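PDB 4DVG: diaphanous protein from Entamoeba histolytica, which probably binds Rho-family GTPases through its N-terminal regulatory region and, as a formin of the diaphanous type, probably controls actin assembly. Local coordinates for residues N271-M276 with N292-S297; N247-P252 with M258-S263. All blocks are in the same frame, centred on the assembly; numbering follows the deposited sequence.

Interaction 1: N271-M276 with N292-S297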
ATOM      1  N   ASN B 271     -20.247  24.774  14.118  1.00 63.81           N
ATOM      2  CA  ASN B 271     -21.465  24.016  14.369  1.00 74.10           C
ATOM      3  C   ASN B 271     -21.266  22.535  14.070  1.00 71.80           C
ATOM      4  O   ASN B 271     -21.964  21.678  14.611  1.00 82.40           O
ATOM      5  CB  ASN B 271     -22.651  24.584  13.579  1.00 81.01           C
ATOM      6  CG  ASN B 271     -23.277  25.792  14.261  1.00 82.83           C
ATOM      7  OD1 ASN B 271     -24.338  25.685  14.882  1.00 84.06           O
ATOM      8  ND2 ASN B 271     -22.618  26.947  14.151  1.00 80.75           N
ATOM      9  N   GLU B 272     -20.290  22.253  13.217  1.00 63.84           N
ATOM     10  CA  GLU B 272     -19.997  20.898  12.808  1.00 63.89           C
ATOM     11  C   GLU B 272     -19.313  20.138  13.940  1.00 71.80           C
ATOM     12  O   GLU B 272     -19.693  18.998  14.261  0.87 70.99           O
ATOM     13  CB  GLU B 272     -19.108  20.900  11.578  1.00 62.01           C
ATOM     14  CG  GLU B 272     -18.876  19.523  11.022  1.00 67.47           C
ATOM     15  OE1 GLU B 272     -20.959  19.709   9.913  1.00 77.13           O
ATOM     16  OE2 GLU B 272     -20.287  17.700  10.559  1.00 75.74           O
ATOM     17  N   LEU B 273     -18.317  20.765  14.554  1.00 56.43           N
ATOM     18  CA  LEU B 273     -17.624  20.117  15.659  1.00 64.58           C
ATOM     19  C   LEU B 273     -18.543  19.963  16.863  1.00 71.46           C
ATOM     20  O   LEU B 273     -18.621  18.890  17.458  0.61 75.91           O
ATOM     21  CB  LEU B 273     -16.351  20.874  16.045  1.00 60.03           C
ATOM     22  CG  LEU B 273     -15.449  21.176  14.858  1.00 56.06           C
ATOM     23  CD1 LEU B 273     -14.206  21.944  15.299  1.00 51.85           C
ATOM     24  CD2 LEU B 273     -15.108  19.878  14.116  1.00 53.15           C
ATOM     25  N   GLU B 274     -19.246  21.034  17.217  1.00 74.90           N
ATOM     26  CA  GLU B 274     -20.158  20.965  18.349  1.00 77.08           C
ATOM     27  C   GLU B 274     -21.190  19.862  18.185  1.00 78.26           C
ATOM     28  O   GLU B 274     -21.645  19.301  19.181  1.00 91.93           O
ATOM     29  CB  GLU B 274     -20.822  22.314  18.626  1.00 81.51           C
ATOM     30  CG  GLU B 274     -19.893  23.307  19.297  1.00 87.36           C
ATOM     31  CD  GLU B 274     -20.559  24.634  19.579  1.00 95.93           C
ATOM     32  OE1 GLU B 274     -21.803  24.704  19.496  0.20 99.01           O
ATOM     33  OE2 GLU B 274     -19.838  25.610  19.876  1.00 97.68           O
ATOM     34  N   ASN B 275     -21.564  19.533  16.949  1.00 76.44           N
ATOM     35  CA  ASN B 275     -22.467  18.389  16.749  1.00 87.74           C
ATOM     36  C   ASN B 275     -21.771  17.055  17.038  1.00 91.69           C
ATOM     37  O   ASN B 275     -22.410  16.097  17.453  0.97103.18           O
ATOM     38  CB  ASN B 275     -23.084  18.367  15.343  1.00 84.45           C
ATOM     39  OD1 ASN B 275     -24.743  19.919  16.125  1.00 75.56           O
ATOM     40  ND2 ASN B 275     -24.512  19.694  13.908  1.00 71.88           N
HETATM   41  N   MSE B 276     -20.460  17.006  16.817  1.00 86.99           N
HETATM   42  CA  MSE B 276     -19.689  15.785  17.018  1.00 86.06           C
HETATM   43  C   MSE B 276     -19.473  15.505  18.493  1.00 90.79           C
HETATM   44  O   MSE B 276     -19.297  14.357  18.894  0.70 94.35           O
HETATM   45  CB  MSE B 276     -18.346  15.870  16.291  1.00 82.49           C
HETATM   46  CG  MSE B 276     -18.479  15.788  14.765  1.00 87.59           C
HETATM   47 SE   MSE B 276     -16.842  16.133  13.707  1.00 95.37          SE
HETATM   48  CE  MSE B 276     -15.699  14.703  14.402  1.00 78.83           C
ATOM     49  N   ASN B 292     -10.787  19.235  20.901  1.00 72.81           N
ATOM     50  CA  ASN B 292     -10.424  20.061  22.046  1.00 74.10           C
ATOM     51  C   ASN B 292      -9.354  21.100  21.677  1.00 76.01           C
ATOM     52  O   ASN B 292      -9.412  22.244  22.130  1.00 79.37           O
ATOM     53  CB  ASN B 292      -9.990  19.218  23.252  1.00 77.00           C
ATOM     54  CG  ASN B 292     -11.166  18.599  23.984  1.00 86.84           C
ATOM     55  OD1 ASN B 292     -12.317  18.951  23.719  1.00 88.88           O
ATOM     56  ND2 ASN B 292     -10.885  17.670  24.913  1.00 89.67           N
ATOM     57  N   ASP B 293      -8.396  20.709  20.840  1.00 68.58           N
ATOM     58  CA  ASP B 293      -7.268  21.578  20.545  1.00 66.56           C
ATOM     59  C   ASP B 293      -7.790  22.817  19.865  1.00 68.78           C
ATOM     60  O   ASP B 293      -7.378  23.933  20.195  1.00 72.33           O
ATOM     61  CB  ASP B 293      -6.216  20.887  19.663  1.00 71.27           C
ATOM     62  CG  ASP B 293      -5.401  19.839  20.424  1.00 93.19           C
ATOM     63  OD1 ASP B 293      -5.504  19.757  21.678  1.00 98.50           O
ATOM     64  OD2 ASP B 293      -4.649  19.095  19.759  1.00 99.37           O
ATOM     65  N   PHE B 294      -8.709  22.602  18.926  1.00 61.94           N
ATOM     66  CA  PHE B 294      -9.330  23.673  18.174  1.00 59.02           C
ATOM     67  C   PHE B 294      -9.957  24.698  19.114  1.00 62.86           C
ATOM     68  O   PHE B 294      -9.657  25.882  19.027  0.77 60.80           O
ATOM     69  CB  PHE B 294     -10.385  23.123  17.202  1.00 57.20           C
ATOM     70  CG  PHE B 294     -11.096  24.192  16.430  1.00 52.15           C
ATOM     71  CD1 PHE B 294     -10.635  24.591  15.190  1.00 52.73           C
ATOM     72  CD2 PHE B 294     -12.207  24.827  16.961  1.00 52.82           C
ATOM     73  CE1 PHE B 294     -11.280  25.603  14.485  1.00 55.24           C
ATOM     74  CE2 PHE B 294     -12.858  25.836  16.269  1.00 48.44           C
ATOM     75  CZ  PHE B 294     -12.402  26.229  15.035  1.00 50.99           C
ATOM     76  N   PHE B 295     -10.809  24.237  20.025  1.00 69.99           N
ATOM     77  CA  PHE B 295     -11.497  25.135  20.953  1.00 72.25           C
ATOM     78  C   PHE B 295     -10.544  25.807  21.927  1.00 76.29           C
ATOM     79  O   PHE B 295     -10.613  27.019  22.124  1.00 75.52           O
ATOM     80  CB  PHE B 295     -12.638  24.412  21.693  1.00 68.87           C
ATOM     81  CG  PHE B 295     -13.822  24.138  20.817  1.00 65.66           C
ATOM     82  CD1 PHE B 295     -14.630  25.179  20.390  1.00 63.84           C
ATOM     83  CD2 PHE B 295     -14.092  22.859  20.375  0.46 69.39           C
ATOM     84  CE1 PHE B 295     -15.693  24.952  19.564  1.00 62.90           C
ATOM     85  CE2 PHE B 295     -15.160  22.620  19.552  1.00 71.38           C
ATOM     86  CZ  PHE B 295     -15.962  23.670  19.141  1.00 70.82           C
ATOM     87  N   ASP B 296      -9.658  25.012  22.523  1.00 75.72           N
ATOM     88  CA  ASP B 296      -8.636  25.536  23.421  1.00 74.72           C
ATOM     89  C   ASP B 296      -7.807  26.647  22.753  1.00 71.82           C
ATOM     90  O   ASP B 296      -7.418  27.610  23.407  1.00 80.36           O
ATOM     91  CB  ASP B 296      -7.718  24.416  23.946  1.00 76.76           C
ATOM     92  CG  ASP B 296      -8.443  23.424  24.863  1.00 89.65           C
ATOM     93  OD1 ASP B 296      -9.485  23.788  25.451  0.53 95.74           O
ATOM     94  OD2 ASP B 296      -7.962  22.274  25.006  1.00 91.72           O
ATOM     95  N   SER B 297      -7.543  26.520  21.460  1.00 59.69           N
ATOM     96  CA  SER B 297      -6.724  27.506  20.745  1.00 60.21           C
ATOM     97  C   SER B 297      -7.565  28.726  20.359  1.00 69.35           C
ATOM     98  O   SER B 297      -7.064  29.843  20.316  0.81 72.63           O
ATOM     99  CB  SER B 297      -6.058  26.852  19.520  1.00 53.23           C
ATOM    100  OG  SER B 297      -5.487  27.763  18.597  1.00 52.27           O
TER

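Interaction 2: N247-P252 with M258-S263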
ATOM      1  N   ASN B 247      -3.604  22.300  11.528  1.00 56.88           N
ATOM      2  CA  ASN B 247      -2.319  22.715  10.975  1.00 58.87           C
ATOM      3  C   ASN B 247      -2.457  24.055  10.269  1.00 54.22           C
ATOM      4  O   ASN B 247      -1.599  24.915  10.391  1.00 59.63           O
ATOM      5  CB  ASN B 247      -1.716  21.663  10.029  1.00 59.08           C
ATOM      6  CG  ASN B 247      -1.271  20.391  10.764  1.00 76.69           C
ATOM      7  OD1 ASN B 247      -1.378  20.300  11.993  1.00 85.24           O
ATOM      8  ND2 ASN B 247      -0.792  19.394  10.008  1.00 75.67           N
ATOM      9  N   LEU B 248      -3.537  24.228   9.525  1.00 48.05           N
ATOM     10  CA  LEU B 248      -3.727  25.459   8.764  1.00 50.54           C
ATOM     11  C   LEU B 248      -3.953  26.650   9.691  1.00 54.60           C
ATOM     12  O   LEU B 248      -3.514  27.751   9.416  1.00 58.54           O
ATOM     13  CB  LEU B 248      -4.900  25.330   7.797  1.00 44.02           C
ATOM     14  CG  LEU B 248      -4.705  24.370   6.629  1.00 49.31           C
ATOM     15  CD1 LEU B 248      -6.036  24.126   5.943  1.00 35.16           C
ATOM     16  CD2 LEU B 248      -3.653  24.890   5.655  1.00 48.36           C
ATOM     17  N   ILE B 249      -4.650  26.406  10.786  1.00 55.38           N
ATOM     18  CA  ILE B 249      -4.918  27.414  11.778  1.00 48.91           C
ATOM     19  C   ILE B 249      -3.679  27.656  12.649  1.00 51.76           C
ATOM     20  O   ILE B 249      -3.442  28.769  13.100  0.70 45.91           O
ATOM     21  CB  ILE B 249      -6.120  26.988  12.634  1.00 42.69           C
ATOM     22  CG1 ILE B 249      -7.372  26.930  11.756  1.00 39.41           C
ATOM     23  CG2 ILE B 249      -6.308  27.923  13.825  1.00 41.86           C
ATOM     24  CD1 ILE B 249      -8.585  26.303  12.454  1.00 40.68           C
ATOM     25  N   ASP B 250      -2.888  26.616  12.882  1.00 58.85           N
ATOM     26  CA  ASP B 250      -1.663  26.773  13.661  1.00 63.21           C
ATOM     27  C   ASP B 250      -0.651  27.666  12.945  1.00 68.12           C
ATOM     28  O   ASP B 250       0.223  27.193  12.230  1.00 74.70           O
ATOM     29  CB  ASP B 250      -1.026  25.420  13.964  1.00 64.90           C
ATOM     30  CG  ASP B 250       0.210  25.546  14.832  1.00 77.25           C
ATOM     31  OD1 ASP B 250       0.372  26.598  15.492  1.00 81.25           O
ATOM     32  OD2 ASP B 250       1.019  24.598  14.855  1.00 83.43           O
ATOM     33  N   GLN B 251      -0.781  28.965  13.150  1.00 69.88           N
ATOM     34  CA  GLN B 251       0.117  29.933  12.555  1.00 66.81           C
ATOM     35  C   GLN B 251       0.808  30.675  13.687  1.00 70.59           C
ATOM     36  O   GLN B 251       0.298  30.728  14.809  1.00 68.48           O
ATOM     37  CB  GLN B 251      -0.661  30.907  11.679  1.00 66.29           C
ATOM     38  CG  GLN B 251      -1.420  30.263  10.529  1.00 75.93           C
ATOM     39  CD  GLN B 251      -0.514  29.824   9.395  1.00 89.44           C
ATOM     40  OE1 GLN B 251       0.621  30.290   9.272  1.00 97.52           O
ATOM     41  NE2 GLN B 251      -1.014  28.921   8.554  1.00 91.34           N
ATOM     42  N   PRO B 252       1.979  31.255  13.404  1.00 72.07           N
ATOM     43  CA  PRO B 252       2.718  31.911  14.490  1.00 73.05           C
ATOM     44  C   PRO B 252       2.060  33.229  14.919  1.00 68.09           C
ATOM     45  O   PRO B 252       2.068  33.562  16.109  1.00 65.75           O
ATOM     46  CB  PRO B 252       4.104  32.158  13.873  1.00 77.14           C
ATOM     47  CG  PRO B 252       4.122  31.358  12.556  1.00 73.36           C
ATOM     48  CD  PRO B 252       2.700  31.300  12.121  1.00 68.65           C
HETATM   49  N   MSE B 258      -6.463  34.123  13.579  1.00 59.98           N
HETATM   50  CA  MSE B 258      -7.789  34.747  13.665  1.00 52.29           C
HETATM   51  C   MSE B 258      -8.381  34.655  12.217  1.00 52.76           C
HETATM   52  O   MSE B 258      -9.546  34.321  12.027  1.00 51.72           O
HETATM   53  CB  MSE B 258      -7.749  36.195  14.277  1.00 82.93           C
HETATM   54  CG  MSE B 258      -7.972  36.456  15.886  1.00 42.46           C
ATOM     55  N   ASP B 259      -7.535  34.823  11.203  1.00 48.32           N
ATOM     56  CA  ASP B 259      -7.970  34.895   9.800  1.00 51.90           C
ATOM     57  C   ASP B 259      -8.370  33.561   9.148  1.00 58.94           C
ATOM     58  O   ASP B 259      -9.440  33.453   8.537  1.00 63.70           O
ATOM     59  CB  ASP B 259      -6.874  35.561   8.959  1.00 59.34           C
ATOM     60  CG  ASP B 259      -7.310  35.831   7.528  1.00 72.90           C
ATOM     61  OD1 ASP B 259      -8.043  36.828   7.301  1.00 74.44           O
ATOM     62  OD2 ASP B 259      -6.906  35.054   6.631  1.00 77.20           O
ATOM     63  N   VAL B 260      -7.486  32.569   9.249  1.00 54.29           N
ATOM     64  CA  VAL B 260      -7.733  31.227   8.736  1.00 45.76           C
ATOM     65  C   VAL B 260      -8.943  30.582   9.427  1.00 49.73           C
ATOM     66  O   VAL B 260      -9.881  30.091   8.769  1.00 46.06           O
ATOM     67  CB  VAL B 260      -6.494  30.323   8.923  1.00 40.86           C
ATOM     68  CG1 VAL B 260      -6.873  28.871   8.784  1.00 38.05           C
ATOM     69  CG2 VAL B 260      -5.403  30.691   7.926  1.00 41.48           C
ATOM     70  N   ARG B 261      -8.927  30.585  10.754  1.00 37.20           N
ATOM     71  CA  ARG B 261     -10.067  30.075  11.500  1.00 47.41           C
ATOM     72  C   ARG B 261     -11.387  30.812  11.170  1.00 50.49           C
ATOM     73  O   ARG B 261     -12.442  30.180  11.133  1.00 51.49           O
ATOM     74  CB  ARG B 261      -9.802  30.067  13.006  1.00 39.76           C
ATOM     75  CG  ARG B 261     -10.976  29.504  13.804  1.00 50.30           C
ATOM     76  CD  ARG B 261     -10.713  29.481  15.283  1.00 51.55           C
ATOM     77  NE  ARG B 261      -9.625  30.395  15.584  1.00 65.07           N
ATOM     78  CZ  ARG B 261      -8.626  30.121  16.404  1.00 68.08           C
ATOM     79  NH1 ARG B 261      -8.555  28.947  17.029  1.00 80.72           N
ATOM     80  NH2 ARG B 261      -7.707  31.033  16.598  1.00 56.02           N
ATOM     81  N   ASN B 262     -11.337  32.127  10.933  1.00 52.81           N
ATOM     82  CA  ASN B 262     -12.551  32.844  10.527  1.00 55.89           C
ATOM     83  C   ASN B 262     -13.149  32.241   9.238  1.00 56.71           C
ATOM     84  O   ASN B 262     -14.353  31.991   9.184  1.00 55.28           O
ATOM     85  CB  ASN B 262     -12.321  34.347  10.368  1.00 48.53           C
ATOM     86  CG  ASN B 262     -12.288  35.105  11.707  1.00 49.38           C
ATOM     87  OD1 ASN B 262     -12.691  34.596  12.761  1.00 39.93           O
ATOM     88  ND2 ASN B 262     -11.812  36.356  11.650  1.00 51.77           N
ATOM     89  N   SER B 263     -12.302  31.995   8.230  1.00 47.07           N
ATOM     90  CA  SER B 263     -12.703  31.293   7.004  1.00 48.33           C
ATOM     91  C   SER B 263     -13.426  29.972   7.305  1.00 55.58           C
ATOM     92  O   SER B 263     -14.361  29.595   6.608  1.00 64.17           O
ATOM     93  CB  SER B 263     -11.497  30.928   6.135  1.00 50.48           C
ATOM     94  OG  SER B 263     -10.653  32.010   5.858  1.00 63.55           O
TER

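Interaction 1: N271-M276 with N292-S297
L273 of helix 269-277 meets two consecutive aromatic residues, F294 and F295, of helix 290-309, CD1 on the first and CB on the second, in the all-helical, armadillo-like fold expected of a diaphanous FH3 region. The short helical segments run in largely opposed directions, at 127° between their N-to-C senses, and their axes stay 11.5 Å apart. Side chains therefore have to fill the distance, and no hydrogen bond crosses it.

L273 and F294 meet at roughly a right angle. Methyl CD1 of L273 sits over one face of the F294 ring, displaced toward its rim, and makes a CH-pi contact with the methyl carbon 4.1 Å from the ring centroid and 20° off the normal. F294 is placed for this by its first torsion (chi1 178°), which sets CG anti to the backbone N and carries the ring out toward the leucine. F295 instead has CG beside its backbone N, and F294 CD2 stands over the centre of one face of its ring.

The far end of the F295 ring then comes up obliquely against helix 269-277, where CE2 is 4.1 Å from L273 CB. L273 and F294 are buried, with L242 and F229 also packing on L273, and K277 makes a cation-pi contact with F295. The side chains of E274, which is exposed, and F295 cross at about a right angle. The glutamate uses its aliphatic part for the contact, meeting the ring obliquely: E274 CG lies 4.0 Å from F295 CZ.

Interaction 2: N247-P252 with M258-S263
V260 CG1 packs against I249 CG1 at 3.6 Å, and the same methyl lies alongside the last turn of helix 236-249, also meeting L248 CB at 4.2 Å. With CG1 anti to the backbone N (chi1 163°), both methyls of V260 lie near the L248 carbonyl oxygen. One residue further on, R261 CB touches the I249 terminal methyl CD1 at 4.0 Å, while the other branch of I249, CG2, is centred over one face of the R261 guanidinium, 4.0 Å from its plane. The arginine chain starts out extended and bends at chi3 (19°), which brings the flat group back over isoleucine.

Helices 236-249 and 254-265 form a helical hairpin in the FH3 region, with a short connection between them. The chain leaves helical geometry at D250, the centre of an inverse gamma turn, and the Q251 side chain folds back on the end of the helix it follows. Its NE2 donates to L248 O at 2.9 Å with a nearly straight N-H...O angle of 164°, giving a polar partner to a carbonyl that lies next to the valine methyls.

Further out, helix 290-309 packs on R261 through W298, and D301 of that helix forms a salt bridge with R261 NH2. F222 and F264 touch L248. The connection is tied to helix 254-265 by R257 NH1, which donates a hydrogen bond to the backbone oxygen of Q251.

Interaction 2 is a buried contact between helices that follow each other directly, whereas interaction 1 is only partly buried and joins helix 269-277 to helix 290-309 across a longer connection. Their centres lie 14 Å apart, and the two meet directly: F294 CE1 of interaction 1 packs on I249 CD1 of interaction 2, and F294 CZ on R261 CD. Helix 290-309 thus takes part in interaction 1 and packs beside interaction 2. Contacts of aliphatic carbons with two phenylalanine rings dominate 271-276 with 292-297, ending at an exposed glutamate; aliphatic branches dominate 247-252 with 258-263, where the one charged side chain in contact, R261, is itself buried.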